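Local coordinates for protein N-acetylglucosamine-specific lectin (Saxidomus purpuratus, PDB 6A7T) that binds N-acetylglucosamine as a C-type lectin whose sugar recognition does not depend on calcium, at residues A[54-64]-A[148-156]; A[32-41]-A[69-78]. All coordinates share one frame; numbering follows the deposited sequence.

How the interactions relate
From the N terminus, the chain first runs through the hairpin of strands 32-34 and 37-43, then helix 48-57 and strand 61-62, then helix 68-78, and returns much later as strand 148-154. Interaction 2 closes the shorter loop, setting the hairpin (32-41) against the second helix (69-78); interaction 1 closes the longer one, joining 54-64 to 148-156. Because 54-64 lies between the two halves of interaction 2, and 148-156 beyond both, the loops cross and do not nest. Strands 37-43 and 148-154 are neighbours in one antiparallel sheet, with Cys152 N 2.9 Å from Leu40 O, and both interactions contribute ligands to a single calcium ion.

Interaction 1: A[54-64]-A[148-156]; sequences FCESQNAALVT and GPSICETDC. With CA (calcium ion), chain C.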
loop_
_atom_site.group_PDB
_atom_site.type_symbol
_atom_site.label_atom_id
_atom_site.label_comp_id
_atom_site.label_asym_id
_atom_site.label_seq_id
_atom_site.Cartn_x
_atom_site.Cartn_y
_atom_site.Cartn_z
ATOM N N PHE A 54 -5.681 18.061 13.499
ATOM C CA PHE A 54 -5.002 18.498 12.319
ATOM C C PHE A 54 -5.056 17.413 11.254
ATOM O O PHE A 54 -5.403 17.706 10.122
ATOM C CB PHE A 54 -3.549 18.864 12.594
ATOM C CG PHE A 54 -2.782 19.094 11.330
ATOM C CD1 PHE A 54 -3.078 20.188 10.526
ATOM C CD2 PHE A 54 -1.830 18.189 10.902
ATOM C CE1 PHE A 54 -2.401 20.378 9.330
ATOM C CE2 PHE A 54 -1.163 18.382 9.694
ATOM C CZ PHE A 54 -1.426 19.491 8.929
ATOM N N CYS A 55 -4.761 16.167 11.621
ATOM C CA CYS A 55 -4.834 15.112 10.622
ATOM C C CYS A 55 -6.259 15.025 10.053
ATOM O O CYS A 55 -6.404 14.838 8.862
ATOM C CB CYS A 55 -4.353 13.784 11.187
ATOM S SG CYS A 55 -2.594 13.770 11.550
ATOM N N GLU A 56 -7.306 15.140 10.907
ATOM C CA GLU A 56 -8.706 15.136 10.458
ATOM C C GLU A 56 -8.937 16.238 9.426
ATOM O O GLU A 56 -9.631 15.997 8.397
ATOM C CB GLU A 56 -9.635 15.296 11.654
ATOM C CG GLU A 56 -9.682 14.048 12.538
ATOM C CD GLU A 56 -10.302 14.228 13.929
ATOM O OE1 GLU A 56 -10.800 15.344 14.246
ATOM O OE2 GLU A 56 -10.290 13.270 14.684
ATOM N N SER A 57 -8.375 17.429 9.675
ATOM C CA SER A 57 -8.525 18.595 8.789
ATOM C C SER A 57 -7.930 18.281 7.406
ATOM O O SER A 57 -8.374 18.920 6.414
ATOM C CB SER A 57 -7.897 19.818 9.392
ATOM O OG SER A 57 -6.515 19.902 9.128
ATOM N N GLN A 58 -7.006 17.302 7.314
ATOM C CA GLN A 58 -6.306 16.903 6.053
ATOM C C GLN A 58 -6.977 15.710 5.393
ATOM O O GLN A 58 -6.345 15.039 4.535
ATOM C CB GLN A 58 -4.808 16.671 6.282
ATOM C CG GLN A 58 -4.115 17.893 6.923
ATOM C CD GLN A 58 -4.281 19.138 6.082
ATOM O OE1 GLN A 58 -4.994 20.093 6.444
ATOM N NE2 GLN A 58 -3.701 19.079 4.893
ATOM N N ASN A 59 -8.223 15.404 5.750
ATOM C CA ASN A 59 -8.890 14.220 5.230
ATOM C C ASN A 59 -8.066 12.960 5.509
ATOM O O ASN A 59 -7.964 12.022 4.702
ATOM C CB ASN A 59 -9.113 14.350 3.713
ATOM C CG ASN A 59 -10.099 13.341 3.176
ATOM O OD1 ASN A 59 -11.192 13.214 3.719
ATOM N ND2 ASN A 59 -9.720 12.631 2.112
ATOM N N ALA A 60 -7.558 12.907 6.725
ATOM C CA ALA A 60 -6.647 11.876 7.173
ATOM C C ALA A 60 -6.897 11.648 8.667
ATOM O O ALA A 60 -7.870 12.101 9.222
ATOM C CB ALA A 60 -5.246 12.369 6.900
ATOM N N ALA A 61 -5.985 10.941 9.292
ATOM C CA ALA A 61 -6.015 10.683 10.735
ATOM C C ALA A 61 -4.603 10.401 11.194
ATOM O O ALA A 61 -3.776 10.036 10.399
ATOM C CB ALA A 61 -6.906 9.501 11.032
ATOM N N LEU A 62 -4.337 10.593 12.494
ATOM C CA LEU A 62 -3.027 10.184 12.999
ATOM C C LEU A 62 -2.800 8.700 12.639
ATOM O O LEU A 62 -3.720 7.865 12.691
ATOM C CB LEU A 62 -2.973 10.416 14.515
ATOM C CG LEU A 62 -2.771 11.836 15.003
ATOM C CD1 LEU A 62 -3.083 11.928 16.487
ATOM C CD2 LEU A 62 -1.370 12.304 14.685
ATOM N N VAL A 63 -1.552 8.385 12.234
ATOM C CA VAL A 63 -1.174 7.095 11.727
ATOM C C VAL A 63 -1.472 5.972 12.718
ATOM O O VAL A 63 -1.257 6.113 13.884
ATOM C CB VAL A 63 0.309 7.085 11.322
ATOM C CG1 VAL A 63 1.224 7.260 12.517
ATOM C CG2 VAL A 63 0.641 5.843 10.511
ATOM N N THR A 64 -1.984 4.860 12.199
ATOM C CA THR A 64 -2.175 3.631 12.982
ATOM C C THR A 64 -1.263 2.574 12.351
ATOM O O THR A 64 -1.079 2.598 11.175
ATOM C CB THR A 64 -3.648 3.241 12.974
ATOM O OG1 THR A 64 -3.990 3.029 11.613
ATOM C CG2 THR A 64 -4.482 4.339 13.584
ATOM N N GLY A 148 4.543 18.428 19.717
ATOM C CA GLY A 148 5.513 17.792 18.879
ATOM C C GLY A 148 4.976 17.621 17.460
ATOM O O GLY A 148 3.794 17.895 17.206
ATOM N N PRO A 149 5.830 17.124 16.547
ATOM C CA PRO A 149 5.417 16.847 15.165
ATOM C C PRO A 149 4.513 15.607 15.237
ATOM O O PRO A 149 4.423 14.946 16.264
ATOM C CB PRO A 149 6.768 16.635 14.437
ATOM C CG PRO A 149 7.601 15.981 15.485
ATOM C CD PRO A 149 7.213 16.664 16.787
ATOM N N SER A 150 3.943 15.249 14.105
ATOM C CA SER A 150 2.961 14.134 14.077
ATOM C C SER A 150 2.974 13.513 12.689
ATOM O O SER A 150 3.572 14.074 11.769
ATOM C CB SER A 150 1.588 14.611 14.461
ATOM O OG SER A 150 1.051 15.589 13.570
ATOM N N ILE A 151 2.351 12.352 12.603
ATOM C CA ILE A 151 2.283 11.578 11.336
ATOM C C ILE A 151 0.814 11.310 11.002
ATOM O O ILE A 151 0.110 10.688 11.790
ATOM C CB ILE A 151 3.085 10.270 11.410
ATOM C CG1 ILE A 151 4.528 10.534 11.842
ATOM C CG2 ILE A 151 3.046 9.552 10.076
ATOM C CD1 ILE A 151 5.285 9.346 12.362
ATOM N N CYS A 152 0.371 11.813 9.844
ATOM C CA CYS A 152 -1.007 11.598 9.378
ATOM C C CYS A 152 -0.996 10.491 8.306
ATOM O O CYS A 152 -0.001 10.348 7.594
ATOM C CB CYS A 152 -1.659 12.800 8.728
ATOM S SG CYS A 152 -1.652 14.293 9.744
ATOM N N GLU A 153 -2.045 9.669 8.294
ATOM C CA GLU A 153 -2.219 8.592 7.314
ATOM C C GLU A 153 -3.583 8.782 6.638
ATOM O O GLU A 153 -4.552 8.984 7.317
ATOM C CB GLU A 153 -2.085 7.248 8.011
ATOM C CG GLU A 153 -2.223 6.039 7.085
ATOM C CD GLU A 153 -2.198 4.667 7.752
ATOM O OE1 GLU A 153 -2.337 4.561 9.014
ATOM O OE2 GLU A 153 -2.090 3.694 6.999
ATOM N N THR A 154 -3.640 8.653 5.305
ATOM C CA THR A 154 -4.930 8.612 4.601
ATOM C C THR A 154 -4.944 7.399 3.670
ATOM O O THR A 154 -3.893 7.008 3.118
ATOM C CB THR A 154 -5.197 9.898 3.806
ATOM O OG1 THR A 154 -6.507 9.819 3.242
ATOM C CG2 THR A 154 -4.159 10.150 2.742
ATOM N N ASP A 155 -6.134 6.830 3.470
ATOM C CA ASP A 155 -6.265 5.748 2.470
ATOM C C ASP A 155 -7.092 6.238 1.277
ATOM O O ASP A 155 -7.473 5.440 0.381
ATOM C CB ASP A 155 -6.903 4.503 3.079
ATOM C CG ASP A 155 -8.373 4.675 3.381
ATOM O OD1 ASP A 155 -8.917 5.813 3.212
ATOM O OD2 ASP A 155 -8.991 3.665 3.787
ATOM N N CYS A 156 -7.348 7.538 1.238
ATOM C CA CYS A 156 -8.003 8.198 0.084
ATOM C C CYS A 156 -9.417 7.638 -0.150
ATOM O O CYS A 156 -9.928 7.735 -1.259
ATOM C CB CYS A 156 -7.167 8.033 -1.179
ATOM S SG CYS A 156 -5.500 8.743 -1.105
HETATM CA CA CA C . -1.844 2.062 8.975
HETATM O O HOH W 1 -7.040 11.887 1.201
HETATM O O HOH W 2 -2.059 0.520 7.052
HETATM O O HOH W 3 -4.307 2.139 8.642
#
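The disulfide Cys55-Cys152 forms the apolar centre, its two SG atoms 2.1 Å apart with a chi3 of -79°. It pins helix 48-57, through Cys55, to strand 148-154, a link of first helix to last strand that is characteristic of the C-type lectin fold. Cys152 SG lies 4.1 Å from Phe54 CD2, oblique to the ring. Beside the bridge the methyl of Ala60 packs on Cys152 CB. On the other side of strand 148-154, Val63 and Ile151 lie alongside each other, CG1 of Val63 being 3.7 Å from CB of Ile151.

Strand 61-62 pairs antiparallel with this last strand. Ala61 and Glu153 are a hydrogen-bonded pair, and the bond from Glu153 N to Ala61 O is short and nearly straight (2.7 Å, 171°); Val63 N adds a bond to Ile151 O.

At one polar edge Thr154 OG1 lies 3.0 Å from Asn59 O, and a water bridges it to Asn59 ND2. At the other, Glu153 is extended, with CG anti to the backbone N (chi1 -179°), which carries its carboxylate past Val63 CG2 to calcium site 1. OE1 and OE2 both bind the metal, at 2.5 and 2.6 Å, and Thr64 O is a third ligand. Thr64 N donates to OE1, while OE2 accepts from Ser37. Glu66 and Glu70 supply further ligands. With both oxygens on the metal and a hydrogen bond at each, the carboxylate is fixed in rotation and probably remains ionised.

Interaction 2: A[32-41]-A[69-78]; sequences EWFGGSCYLF and EEDDFIRGVI. With CA (calcium ion), chain C.
Phe34 and Phe73 lie with their rings within 4° of parallel but strongly displaced, so that ring does not lie on ring, and one face of each ring instead receives the other's CB: Phe34 CB sits over the centre of the Phe73 ring and Phe73 CB over that of Phe34, at 3.5 and 3.7 Å from the centroids. Each ring, set anti to its own backbone N, is swung across the CB of the other residue, which accounts for the reciprocal CH-pi contacts. The edge of Phe73 then meets the face of Tyr39, CE2 being 3.6 Å from Tyr39 CD1, with the planes at 55°. On Phe41, Val77 CG1 lies over the ring centre, 3.6 Å from the centroid, while Phe73 CE2 approaches its edge.

The cluster of Phe34, Tyr39 and Phe73, with Phe41 at its border, joins the hairpin 32-41, with its type I' turn from Phe34 to Ser37, to helix 68-78 of the C-type lectin fold. Ile78 CG2 touches Phe41 obliquely, and the Glu32 carboxylate reaches the Phe73 edge with OE2 and Val77 CG2 with OE1.

Near the calcium ion, Tyr39 OH donates to Glu70 OE1 at 2.6 Å, from above the carboxylate plane (42° out of it). Both Glu70 oxygens bind the metal, OE1 at 2.4 Å, so the tyrosine is a second-shell residue that positions a calcium ligand; Thr64, Glu66 and Glu153 complete the protein ligands.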
loop_
_atom_site.group_PDB
_atom_site.type_symbol
_atom_site.label_atom_id
_atom_site.label_comp_id
_atom_site.label_asym_id
_atom_site.label_seq_id
_atom_site.Cartn_x
_atom_site.Cartn_y
_atom_site.Cartn_z
ATOM N N GLU A 32 3.975 11.050 1.319
ATOM C CA GLU A 32 4.666 9.857 0.812
ATOM C C GLU A 32 3.719 8.673 0.793
ATOM O O GLU A 32 2.948 8.491 1.680
ATOM C CB GLU A 32 5.787 9.428 1.749
ATOM C CG GLU A 32 6.984 10.318 1.710
ATOM C CD GLU A 32 8.089 9.580 2.455
ATOM O OE1 GLU A 32 8.660 10.175 3.389
ATOM O OE2 GLU A 32 8.349 8.380 2.091
ATOM N N TRP A 33 3.854 7.808 -0.222
ATOM C CA TRP A 33 3.035 6.600 -0.358
ATOM C C TRP A 33 3.758 5.369 0.188
ATOM O O TRP A 33 4.951 5.186 -0.063
ATOM C CB TRP A 33 2.696 6.387 -1.825
ATOM C CG TRP A 33 1.705 5.298 -2.094
ATOM C CD1 TRP A 33 0.355 5.469 -2.172
ATOM C CD2 TRP A 33 1.944 3.893 -2.308
ATOM N NE1 TRP A 33 -0.241 4.285 -2.482
ATOM C CE2 TRP A 33 0.695 3.303 -2.574
ATOM C CE3 TRP A 33 3.093 3.094 -2.386
ATOM C CZ2 TRP A 33 0.521 1.941 -2.819
ATOM C CZ3 TRP A 33 2.928 1.740 -2.656
ATOM C CH2 TRP A 33 1.668 1.170 -2.846
ATOM N N PHE A 34 2.998 4.532 0.868
ATOM C CA PHE A 34 3.448 3.215 1.255
ATOM C C PHE A 34 2.227 2.343 1.511
ATOM O O PHE A 34 1.328 2.731 2.225
ATOM C CB PHE A 34 4.330 3.295 2.504
ATOM C CG PHE A 34 4.697 1.930 3.023
ATOM C CD1 PHE A 34 5.696 1.207 2.394
ATOM C CD2 PHE A 34 3.960 1.331 4.028
ATOM C CE1 PHE A 34 5.985 -0.079 2.814
ATOM C CE2 PHE A 34 4.285 0.059 4.472
ATOM C CZ PHE A 34 5.289 -0.629 3.855
ATOM N N GLY A 35 2.187 1.137 0.913
ATOM C CA GLY A 35 1.255 0.122 1.425
ATOM C C GLY A 35 -0.225 0.486 1.261
ATOM O O GLY A 35 -1.043 0.068 2.068
ATOM N N GLY A 36 -0.529 1.314 0.264
ATOM C CA GLY A 36 -1.869 1.700 -0.078
ATOM C C GLY A 36 -2.326 2.963 0.615
ATOM O O GLY A 36 -3.471 3.385 0.464
ATOM N N SER A 37 -1.436 3.589 1.376
ATOM C CA SER A 37 -1.775 4.837 2.088
ATOM C C SER A 37 -0.792 5.933 1.725
ATOM O O SER A 37 0.324 5.658 1.347
ATOM C CB SER A 37 -1.713 4.640 3.574
ATOM O OG SER A 37 -2.748 3.794 4.013
ATOM N N CYS A 38 -1.245 7.183 1.895
ATOM C CA CYS A 38 -0.395 8.375 1.850
ATOM C C CYS A 38 -0.161 8.885 3.284
ATOM O O CYS A 38 -1.047 8.883 4.107
ATOM C CB CYS A 38 -1.012 9.457 0.992
ATOM S SG CYS A 38 -1.190 8.978 -0.749
ATOM N N TYR A 39 1.071 9.306 3.540
ATOM C CA TYR A 39 1.513 9.767 4.850
ATOM C C TYR A 39 2.088 11.178 4.771
ATOM O O TYR A 39 2.889 11.504 3.878
ATOM C CB TYR A 39 2.607 8.857 5.374
ATOM C CG TYR A 39 2.197 7.413 5.536
ATOM C CD1 TYR A 39 2.138 6.552 4.443
ATOM C CD2 TYR A 39 1.863 6.897 6.777
ATOM C CE1 TYR A 39 1.719 5.228 4.576
ATOM C CE2 TYR A 39 1.548 5.561 6.938
ATOM C CZ TYR A 39 1.416 4.738 5.830
ATOM O OH TYR A 39 1.079 3.431 6.052
ATOM N N LEU A 40 1.802 11.944 5.848
ATOM C CA LEU A 40 2.390 13.262 6.050
ATOM C C LEU A 40 3.153 13.241 7.367
ATOM O O LEU A 40 2.544 13.017 8.417
ATOM C CB LEU A 40 1.263 14.300 6.115
ATOM C CG LEU A 40 1.736 15.751 6.344
ATOM C CD1 LEU A 40 2.576 16.245 5.201
ATOM C CD2 LEU A 40 0.565 16.676 6.551
ATOM N N PHE A 41 4.466 13.484 7.294
ATOM C CA PHE A 41 5.320 13.648 8.447
ATOM C C PHE A 41 5.380 15.144 8.737
ATOM O O PHE A 41 6.203 15.860 8.140
ATOM C CB PHE A 41 6.668 12.972 8.175
ATOM C CG PHE A 41 6.559 11.486 7.958
ATOM C CD1 PHE A 41 6.202 10.972 6.714
ATOM C CD2 PHE A 41 6.852 10.576 8.981
ATOM C CE1 PHE A 41 6.128 9.599 6.501
ATOM C CE2 PHE A 41 6.748 9.213 8.770
ATOM C CZ PHE A 41 6.400 8.722 7.531
ATOM N N GLU A 69 5.826 -4.217 8.700
ATOM C CA GLU A 69 6.175 -3.611 7.413
ATOM C C GLU A 69 5.936 -2.081 7.491
ATOM O O GLU A 69 6.766 -1.246 7.022
ATOM C CB GLU A 69 5.367 -4.172 6.244
ATOM C CG GLU A 69 5.626 -5.625 5.920
ATOM C CD GLU A 69 4.802 -6.660 6.686
ATOM O OE1 GLU A 69 4.253 -6.355 7.766
ATOM O OE2 GLU A 69 4.775 -7.812 6.224
ATOM N N GLU A 70 4.800 -1.715 8.094
ATOM C CA GLU A 70 4.448 -0.266 8.158
ATOM C C GLU A 70 5.347 0.418 9.171
ATOM O O GLU A 70 5.775 1.581 8.981
ATOM C CB GLU A 70 2.960 -0.092 8.497
ATOM C CG GLU A 70 2.469 1.374 8.436
ATOM C CD GLU A 70 0.989 1.532 8.758
ATOM O OE1 GLU A 70 0.450 2.585 8.441
ATOM O OE2 GLU A 70 0.330 0.579 9.281
ATOM N N ASP A 71 5.613 -0.287 10.267
ATOM C CA ASP A 71 6.490 0.192 11.316
ATOM C C ASP A 71 7.856 0.517 10.705
ATOM O O ASP A 71 8.426 1.577 10.975
ATOM C CB ASP A 71 6.590 -0.834 12.431
ATOM C CG ASP A 71 7.461 -0.426 13.591
ATOM O OD1 ASP A 71 7.126 0.521 14.284
ATOM O OD2 ASP A 71 8.511 -1.143 13.801
ATOM N N ASP A 72 8.345 -0.383 9.859
ATOM C CA ASP A 72 9.662 -0.211 9.250
ATOM C C ASP A 72 9.664 1.023 8.345
ATOM O O ASP A 72 10.621 1.829 8.359
ATOM C CB ASP A 72 10.114 -1.504 8.535
ATOM C CG ASP A 72 10.485 -2.684 9.454
ATOM O OD1 ASP A 72 10.666 -2.485 10.680
ATOM O OD2 ASP A 72 10.573 -3.857 8.932
ATOM N N PHE A 73 8.634 1.178 7.521
ATOM C CA PHE A 73 8.499 2.291 6.660
ATOM C C PHE A 73 8.608 3.566 7.492
ATOM O O PHE A 73 9.338 4.469 7.152
ATOM C CB PHE A 73 7.170 2.255 5.888
ATOM C CG PHE A 73 6.801 3.576 5.294
ATOM C CD1 PHE A 73 7.519 4.104 4.231
ATOM C CD2 PHE A 73 5.757 4.321 5.840
ATOM C CE1 PHE A 73 7.213 5.362 3.714
ATOM C CE2 PHE A 73 5.453 5.566 5.319
ATOM C CZ PHE A 73 6.160 6.074 4.253
ATOM N N ILE A 74 7.808 3.672 8.565
ATOM C CA ILE A 74 7.767 4.908 9.352
ATOM C C ILE A 74 9.154 5.175 9.930
ATOM O O ILE A 74 9.640 6.306 9.861
ATOM C CB ILE A 74 6.684 4.822 10.432
ATOM C CG1 ILE A 74 5.296 4.807 9.795
ATOM C CG2 ILE A 74 6.850 5.940 11.442
ATOM C CD1 ILE A 74 4.190 4.337 10.700
ATOM N N ARG A 75 9.768 4.131 10.504
ATOM C CA ARG A 75 11.070 4.277 11.112
ATOM C C ARG A 75 12.064 4.779 10.061
ATOM O O ARG A 75 12.927 5.604 10.381
ATOM C CB ARG A 75 11.524 2.980 11.766
ATOM C CG ARG A 75 12.814 3.176 12.558
ATOM C CD ARG A 75 13.244 1.927 13.279
ATOM N NE ARG A 75 12.308 1.535 14.306
ATOM C CZ ARG A 75 11.343 0.644 14.184
ATOM N NH1 ARG A 75 11.236 -0.124 13.124
ATOM N NH2 ARG A 75 10.468 0.555 15.176
ATOM N N GLY A 76 11.968 4.231 8.847
ATOM C CA GLY A 76 12.843 4.664 7.714
ATOM C C GLY A 76 12.839 6.160 7.472
ATOM O O GLY A 76 13.900 6.744 7.211
ATOM N N VAL A 77 11.669 6.802 7.563
ATOM C CA VAL A 77 11.539 8.222 7.367
ATOM C C VAL A 77 12.051 8.970 8.606
ATOM O O VAL A 77 12.956 9.832 8.496
ATOM C CB VAL A 77 10.083 8.609 7.022
ATOM C CG1 VAL A 77 9.933 10.112 6.849
ATOM C CG2 VAL A 77 9.609 7.902 5.756
ATOM N N ILE A 78 11.517 8.672 9.797
ATOM C CA ILE A 78 11.799 9.540 10.940
ATOM C C ILE A 78 13.261 9.382 11.416
ATOM O O ILE A 78 13.824 10.317 11.936
ATOM C CB ILE A 78 10.747 9.341 12.051
ATOM C CG1 ILE A 78 10.787 7.955 12.679
ATOM C CG2 ILE A 78 9.393 9.678 11.472
ATOM C CD1 ILE A 78 9.658 7.697 13.629
HETATM CA CA CA C . -1.844 2.062 8.975
HETATM O O HOH W 2 -2.059 0.520 7.052
HETATM O O HOH W 3 -4.307 2.139 8.642
#